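Local coordinates for adhesin LabA (PDB 6GMM), which acts as a lectin-like adhesin that binds LacdiNAc-bearing glycans and probably attaches the bacterium to the gastric mucosa, at residues Q413-V418 against S439-Q444; T17-L22 against Y435-N440; E10-L15 against D400-A405. All blocks are in the same frame, centred on the assembly; numbering follows the deposited sequence.

In the fold
All three contacts lie at the end of the elongated chain where its two termini meet, with centres 34 to 42 Å from the centre of the chain. Their centres are 10 to 12 Å apart. Contacts 2 and 3 both use helix 4-28; contacts 1 and 2 both use helix 439-452. Contact 3 joins helix 4-28 to helix 388-408, and the first segment of contact 1 follows a few residues after helix 388-408. V418 of contact 1 hydrogen-bonds to D438 of contact 2, its O 2.8 Å from D438 N. I402 of contact 3 reaches both neighbours: its CD1 lies 3.7 Å from Y19 CB, and its CG2 4.1 Å from V418 CG1.

Contact 1 (Q413-V418 against S439-Q444); sequences QSLQNV and SNIHSQ
Residues 414-418, at and after the short helix 412-415, pack against one bulky side chain, I441, in the first turn of helix 439-452. S414 offers its backbone: its O lies 4.1 Å from I441 CD1, while its OG is hydrogen-bonded to D411. L415 sits with its first torsion well off a staggered position (chi1 -123°), and its CD1 crosses obliquely to I441 CG2 at 3.9 Å, with I406 of helix 388-408 on the same side chain. N417 turns its amide end away and meets I441 CD1 mainly through its backbone, with CB also near: I441 CD1 rests 3.7 Å from N417 C and at the same distance from V418 N. That V418 N is already hydrogen-bonded to L415 O, which closes the turn. V418 buries more surface here than any other residue of 413-418. Its CB stands 3.7 Å from I441 CG2, and its CG2, anti to its own backbone N, lies against I441 CB and CG2 and also comes 3.8 Å from H442 N. L16, I402 and I406 also pack on V418, which is buried.

I441 thus divides its work between its branches, CG2 meeting the leucine and valine and CD1 the 417-418 peptide. Between the two segments themselves cohesion is therefore apolar; the polar tie is the V418-D438 backbone bond at their edge, with D438 OD1 also accepting from I441 N.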
# COMPACT_ATOMS: atom_id res chain seq x y z
N GLN A 413 -21.95 -9.55 44.18
CA GLN A 413 -21.07 -9.28 45.31
C GLN A 413 -19.61 -9.68 45.06
O GLN A 413 -18.72 -8.92 45.45
CB GLN A 413 -21.62 -9.92 46.60
N SER A 414 -19.34 -10.85 44.43
CA SER A 414 -17.95 -11.27 44.14
C SER A 414 -17.33 -10.40 43.01
O SER A 414 -16.14 -10.04 43.06
CB SER A 414 -17.90 -12.75 43.76
OG SER A 414 -18.35 -13.00 42.44
N LEU A 415 -18.18 -10.03 42.05
CA LEU A 415 -17.89 -9.27 40.85
C LEU A 415 -17.80 -7.76 41.07
O LEU A 415 -17.15 -7.10 40.26
CB LEU A 415 -19.00 -9.56 39.83
CG LEU A 415 -18.61 -10.11 38.47
CD1 LEU A 415 -17.90 -11.46 38.58
CD2 LEU A 415 -19.83 -10.27 37.61
N GLN A 416 -18.42 -7.20 42.12
CA GLN A 416 -18.46 -5.74 42.33
C GLN A 416 -17.07 -5.05 42.28
O GLN A 416 -16.96 -3.93 41.74
CB GLN A 416 -19.22 -5.36 43.62
CG GLN A 416 -18.59 -5.82 44.94
CD GLN A 416 -19.48 -5.63 46.15
OE1 GLN A 416 -20.56 -5.00 46.08
NE2 GLN A 416 -19.05 -6.16 47.29
N ASN A 417 -16.01 -5.76 42.74
CA ASN A 417 -14.64 -5.24 42.79
C ASN A 417 -13.83 -5.38 41.48
O ASN A 417 -12.65 -5.00 41.48
CB ASN A 417 -13.89 -5.87 43.97
CG ASN A 417 -14.41 -5.43 45.32
OD1 ASN A 417 -14.76 -4.24 45.55
ND2 ASN A 417 -14.45 -6.38 46.26
N VAL A 418 -14.46 -5.84 40.37
CA VAL A 418 -13.82 -5.95 39.03
C VAL A 418 -13.25 -4.60 38.58
O VAL A 418 -12.26 -4.53 37.86
CB VAL A 418 -14.73 -6.61 37.95
CG1 VAL A 418 -15.88 -5.70 37.53
CG2 VAL A 418 -13.93 -7.05 36.73
N SER A 439 -7.59 -7.47 37.07
CA SER A 439 -7.26 -8.34 35.93
C SER A 439 -7.78 -9.76 36.08
O SER A 439 -8.15 -10.38 35.08
CB SER A 439 -5.75 -8.37 35.73
OG SER A 439 -5.27 -7.10 35.33
N ASN A 440 -7.79 -10.27 37.33
CA ASN A 440 -8.23 -11.62 37.67
C ASN A 440 -9.74 -11.78 37.57
O ASN A 440 -10.20 -12.76 36.99
CB ASN A 440 -7.69 -12.04 39.03
CG ASN A 440 -6.18 -11.92 39.09
OD1 ASN A 440 -5.46 -12.45 38.23
ND2 ASN A 440 -5.68 -11.15 40.04
N ILE A 441 -10.51 -10.79 38.08
CA ILE A 441 -11.97 -10.85 37.94
C ILE A 441 -12.31 -10.67 36.44
O ILE A 441 -13.20 -11.37 35.95
CB ILE A 441 -12.75 -9.91 38.92
CG1 ILE A 441 -12.24 -10.07 40.38
CG2 ILE A 441 -14.26 -10.17 38.84
CD1 ILE A 441 -12.56 -8.90 41.33
N HIS A 442 -11.53 -9.83 35.70
CA HIS A 442 -11.71 -9.59 34.26
C HIS A 442 -11.51 -10.90 33.48
O HIS A 442 -12.41 -11.29 32.76
CB HIS A 442 -10.74 -8.51 33.76
CG HIS A 442 -10.98 -8.02 32.36
ND1 HIS A 442 -10.11 -7.11 31.77
CD2 HIS A 442 -11.97 -8.31 31.49
CE1 HIS A 442 -10.61 -6.88 30.56
NE2 HIS A 442 -11.71 -7.60 30.34
N SER A 443 -10.37 -11.59 33.70
CA SER A 443 -10.05 -12.90 33.12
C SER A 443 -11.17 -13.89 33.37
O SER A 443 -11.63 -14.55 32.44
CB SER A 443 -8.75 -13.45 33.71
OG SER A 443 -7.63 -12.77 33.18
N GLN A 444 -11.65 -13.94 34.62
CA GLN A 444 -12.77 -14.78 35.04
C GLN A 444 -14.02 -14.51 34.22
O GLN A 444 -14.61 -15.46 33.73
CB GLN A 444 -13.05 -14.61 36.52
CG GLN A 444 -12.25 -15.57 37.38
CD GLN A 444 -12.64 -15.48 38.84
OE1 GLN A 444 -12.74 -14.39 39.42
NE2 GLN A 444 -12.79 -16.63 39.48

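Contact 2 (T17-L22 against Y435-N440); sequences TNYSVL and YYIDSN
Y19 carries this contact, pointing its ring from helix 4-28 at the last residues of strand 433-437. Its hydroxyl donates to the backbone carbonyl of Y436, with OH 2.7 Å from O. The donor stands 37° out of the carbonyl plane. The carbonyl lies at the edge of the ring, and on that edge CE1 also touches I437 CB at 3.7 Å. Y435 CB comes to 3.2 Å from Y19 OH, and the two side chains cross at about a right angle. I437 slides past Y19 in the opposite direction, its CD1 3.8 Å from Y19 CD1 and 4.2 Å from S20 CB.

Y19 is sent outward by CG lying anti to its backbone N (chi1 177°), and I402 and V419 flank it. Y435 and I437 both project toward the helix, as alternate strand residues do; Y436 projects away, its ring in a cation-pi contact with K422. Pairing of Y436 with S420 and of D438 with V418 holds the hairpin; D438 N-caps helix 439-452, OD1 accepting from I441 N and, weakly, N440 N. Main chain thus meets the buried phenol's donor requirement, tying the hairpin to the N-terminal helix beside apolar packing by I437 and Y435 CB.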
# COMPACT_ATOMS: atom_id res chain seq x y z
N THR A 17 -13.26 -4.67 28.52
CA THR A 17 -12.25 -4.49 27.47
C THR A 17 -12.14 -3.01 27.12
O THR A 17 -11.05 -2.43 27.19
CB THR A 17 -12.62 -5.39 26.29
OG1 THR A 17 -12.43 -6.74 26.73
CG2 THR A 17 -11.76 -5.13 25.02
N ASN A 18 -13.29 -2.37 26.84
CA ASN A 18 -13.34 -0.94 26.51
C ASN A 18 -12.83 -0.08 27.65
O ASN A 18 -12.08 0.86 27.42
CB ASN A 18 -14.75 -0.52 26.07
CG ASN A 18 -15.14 -0.98 24.67
OD1 ASN A 18 -14.34 -1.55 23.92
ND2 ASN A 18 -16.39 -0.76 24.30
N TYR A 19 -13.20 -0.44 28.89
CA TYR A 19 -12.79 0.26 30.10
C TYR A 19 -11.27 0.14 30.27
O TYR A 19 -10.59 1.16 30.42
CB TYR A 19 -13.52 -0.38 31.32
CG TYR A 19 -13.16 0.18 32.68
CD1 TYR A 19 -12.20 -0.44 33.48
CD2 TYR A 19 -13.87 1.24 33.24
CE1 TYR A 19 -11.87 0.06 34.74
CE2 TYR A 19 -13.56 1.74 34.50
CZ TYR A 19 -12.57 1.14 35.26
OH TYR A 19 -12.28 1.58 36.54
N SER A 20 -10.75 -1.10 30.27
CA SER A 20 -9.34 -1.43 30.47
C SER A 20 -8.41 -0.66 29.54
O SER A 20 -7.39 -0.12 30.00
CB SER A 20 -9.13 -2.93 30.30
OG SER A 20 -7.75 -3.24 30.44
N VAL A 21 -8.77 -0.63 28.22
CA VAL A 21 -8.05 0.02 27.13
C VAL A 21 -8.08 1.55 27.28
O VAL A 21 -7.03 2.20 27.17
CB VAL A 21 -8.62 -0.48 25.77
CG1 VAL A 21 -8.33 0.48 24.61
CG2 VAL A 21 -8.13 -1.89 25.45
N LEU A 22 -9.27 2.12 27.56
CA LEU A 22 -9.43 3.56 27.74
C LEU A 22 -8.67 4.00 29.01
O LEU A 22 -8.08 5.08 29.04
CB LEU A 22 -10.92 3.90 27.81
CG LEU A 22 -11.34 5.36 27.89
CD1 LEU A 22 -10.68 6.20 26.83
CD2 LEU A 22 -12.84 5.48 27.76
N TYR A 435 -9.02 5.42 38.13
CA TYR A 435 -9.80 4.22 37.88
C TYR A 435 -8.91 3.01 37.84
O TYR A 435 -7.73 3.10 37.51
CB TYR A 435 -10.65 4.37 36.61
CG TYR A 435 -11.74 5.41 36.73
CD1 TYR A 435 -13.01 5.07 37.17
CD2 TYR A 435 -11.51 6.74 36.36
CE1 TYR A 435 -14.03 6.02 37.25
CE2 TYR A 435 -12.51 7.70 36.44
CZ TYR A 435 -13.77 7.34 36.90
OH TYR A 435 -14.76 8.28 37.02
N TYR A 436 -9.47 1.87 38.26
CA TYR A 436 -8.73 0.62 38.36
C TYR A 436 -9.58 -0.51 37.85
O TYR A 436 -10.80 -0.39 37.75
CB TYR A 436 -8.29 0.38 39.83
CG TYR A 436 -7.41 1.48 40.39
CD1 TYR A 436 -6.03 1.42 40.27
CD2 TYR A 436 -7.96 2.58 41.05
CE1 TYR A 436 -5.21 2.44 40.76
CE2 TYR A 436 -7.16 3.61 41.53
CZ TYR A 436 -5.78 3.54 41.39
OH TYR A 436 -4.98 4.54 41.87
N ILE A 437 -8.92 -1.62 37.52
CA ILE A 437 -9.56 -2.84 37.06
C ILE A 437 -8.79 -4.05 37.61
O ILE A 437 -7.55 -4.07 37.57
CB ILE A 437 -9.80 -2.87 35.51
CG1 ILE A 437 -10.59 -4.13 35.09
CG2 ILE A 437 -8.52 -2.67 34.66
CD1 ILE A 437 -11.27 -4.07 33.73
N ASP A 438 -9.52 -5.04 38.16
CA ASP A 438 -8.95 -6.27 38.68
C ASP A 438 -8.84 -7.22 37.52
O ASP A 438 -9.87 -7.67 36.98
CB ASP A 438 -9.84 -6.85 39.78
CG ASP A 438 -9.19 -7.99 40.53
OD1 ASP A 438 -8.96 -9.06 39.91
OD2 ASP A 438 -8.94 -7.83 41.73
N SER A 439 -7.59 -7.47 37.07
CA SER A 439 -7.26 -8.34 35.93
C SER A 439 -7.78 -9.76 36.08
O SER A 439 -8.15 -10.38 35.08
CB SER A 439 -5.75 -8.37 35.73
OG SER A 439 -5.27 -7.10 35.33
N ASN A 440 -7.79 -10.27 37.33
CA ASN A 440 -8.23 -11.62 37.67
C ASN A 440 -9.74 -11.78 37.57
O ASN A 440 -10.20 -12.76 36.99
CB ASN A 440 -7.69 -12.04 39.03
CG ASN A 440 -6.18 -11.92 39.09
OD1 ASN A 440 -5.46 -12.45 38.23
ND2 ASN A 440 -5.68 -11.15 40.04

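Contact 3 (E10-L15 against D400-A405); sequences ERLNNL and DSITAA
Two leucines one helical turn apart, L12 and L15, form the ridge that helix 4-28 presents to helix 388-408. The segments run nearly antiparallel, at 156°, with their axes 10.0 Å apart, and the opposing surface is uneven: I402 stands up as a bump, whereas S401 and A405 are low.

L15 takes the low ground. Its CG is anti to the carbonyl carbon (chi1 -77°), so the isobutyl end reaches over S401 and A405; CD2 settles 4.0 Å from S401 CB, and CD1 lies more loosely, 4.4 Å from A405 CB. The root of the same side chain abuts the bump, with L15 CB 3.7 Å from I402 CG1. I402 in turn sends its CD1 along the backbone of helix 4-28 to within 3.7 Å of L15 O, and L16 and Y19 border it as well.

L12 approaches differently. Its CG is anti to the backbone N (chi1 177°), and its CD1 wedges between I402 CG2 at 4.0 Å and A405 CB at 4.1 Å, meeting the isoleucine at about a right angle. The small A405 side chain lets this methyl in, at the point where the two backbones come nearest. V445 of helix 439-452 and L409 pack against L12 too.

S401 OG makes a weak bond to E397 O in its own helix, and the side-chain contacts across the interface are made by carbon atoms. Such interlocking of aliphatic bumps and hollows is characteristic of a helical bundle, here with helix 4-28 running against helices 388-408 and 439-452.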
# COMPACT_ATOMS: atom_id res chain seq x y z
N GLU A 10 -21.24 -11.45 27.78
CA GLU A 10 -20.54 -10.92 26.61
C GLU A 10 -20.62 -9.38 26.61
O GLU A 10 -19.64 -8.71 26.27
CB GLU A 10 -21.07 -11.55 25.30
CG GLU A 10 -20.19 -11.34 24.06
CD GLU A 10 -18.75 -11.82 24.10
OE1 GLU A 10 -18.52 -13.00 24.45
OE2 GLU A 10 -17.85 -11.03 23.73
N ARG A 11 -21.75 -8.83 27.08
CA ARG A 11 -22.04 -7.40 27.22
C ARG A 11 -21.10 -6.78 28.25
O ARG A 11 -20.51 -5.74 28.00
CB ARG A 11 -23.49 -7.21 27.69
CG ARG A 11 -24.20 -5.99 27.12
CD ARG A 11 -25.60 -6.35 26.61
NE ARG A 11 -26.43 -6.97 27.64
CZ ARG A 11 -27.42 -7.83 27.40
NH1 ARG A 11 -27.71 -8.19 26.15
NH2 ARG A 11 -28.12 -8.35 28.40
N LEU A 12 -20.96 -7.44 29.43
CA LEU A 12 -20.09 -6.98 30.50
C LEU A 12 -18.64 -7.07 30.07
O LEU A 12 -17.91 -6.10 30.24
CB LEU A 12 -20.35 -7.76 31.80
CG LEU A 12 -19.46 -7.44 33.01
CD1 LEU A 12 -19.70 -6.04 33.55
CD2 LEU A 12 -19.67 -8.46 34.11
N ASN A 13 -18.25 -8.21 29.45
CA ASN A 13 -16.89 -8.44 28.97
C ASN A 13 -16.41 -7.36 28.01
O ASN A 13 -15.29 -6.87 28.16
CB ASN A 13 -16.70 -9.84 28.37
CG ASN A 13 -15.27 -10.14 27.97
OD1 ASN A 13 -14.30 -9.85 28.70
ND2 ASN A 13 -15.10 -10.70 26.79
N ASN A 14 -17.27 -6.95 27.07
CA ASN A 14 -16.89 -5.91 26.12
C ASN A 14 -16.75 -4.54 26.78
O ASN A 14 -15.86 -3.78 26.41
CB ASN A 14 -17.79 -5.89 24.87
CG ASN A 14 -17.69 -7.15 24.04
OD1 ASN A 14 -16.60 -7.70 23.77
ND2 ASN A 14 -18.84 -7.62 23.58
N LEU A 15 -17.55 -4.28 27.83
CA LEU A 15 -17.46 -3.05 28.62
C LEU A 15 -16.12 -3.05 29.39
O LEU A 15 -15.49 -2.01 29.53
CB LEU A 15 -18.63 -2.95 29.62
CG LEU A 15 -20.00 -2.52 29.07
CD1 LEU A 15 -21.10 -2.86 30.08
CD2 LEU A 15 -20.05 -1.03 28.79
N ASP A 400 -19.65 3.54 35.51
CA ASP A 400 -21.07 3.56 35.86
C ASP A 400 -21.84 2.45 35.10
O ASP A 400 -22.64 1.76 35.71
CB ASP A 400 -21.67 4.95 35.56
CG ASP A 400 -21.18 6.12 36.42
OD1 ASP A 400 -20.72 5.87 37.58
OD2 ASP A 400 -21.33 7.28 35.98
N SER A 401 -21.56 2.27 33.78
CA SER A 401 -22.18 1.24 32.93
C SER A 401 -21.93 -0.20 33.45
O SER A 401 -22.83 -1.03 33.41
CB SER A 401 -21.69 1.36 31.49
OG SER A 401 -22.41 2.33 30.74
N ILE A 402 -20.68 -0.48 33.92
CA ILE A 402 -20.21 -1.76 34.46
C ILE A 402 -20.89 -2.04 35.82
O ILE A 402 -21.42 -3.15 36.04
CB ILE A 402 -18.65 -1.77 34.55
CG1 ILE A 402 -18.02 -1.89 33.16
CG2 ILE A 402 -18.13 -2.88 35.48
CD1 ILE A 402 -16.59 -1.38 33.03
N THR A 403 -20.89 -1.03 36.70
CA THR A 403 -21.51 -1.14 38.03
C THR A 403 -23.00 -1.49 37.88
O THR A 403 -23.49 -2.39 38.56
CB THR A 403 -21.26 0.12 38.85
OG1 THR A 403 -19.86 0.40 38.79
CG2 THR A 403 -21.66 -0.04 40.31
N ALA A 404 -23.67 -0.84 36.92
CA ALA A 404 -25.08 -1.09 36.60
C ALA A 404 -25.27 -2.53 36.10
O ALA A 404 -26.12 -3.25 36.63
CB ALA A 404 -25.55 -0.10 35.53
N ALA A 405 -24.44 -2.97 35.14
CA ALA A 405 -24.48 -4.31 34.55
C ALA A 405 -24.31 -5.41 35.58
O ALA A 405 -25.09 -6.36 35.59
CB ALA A 405 -23.43 -4.43 33.43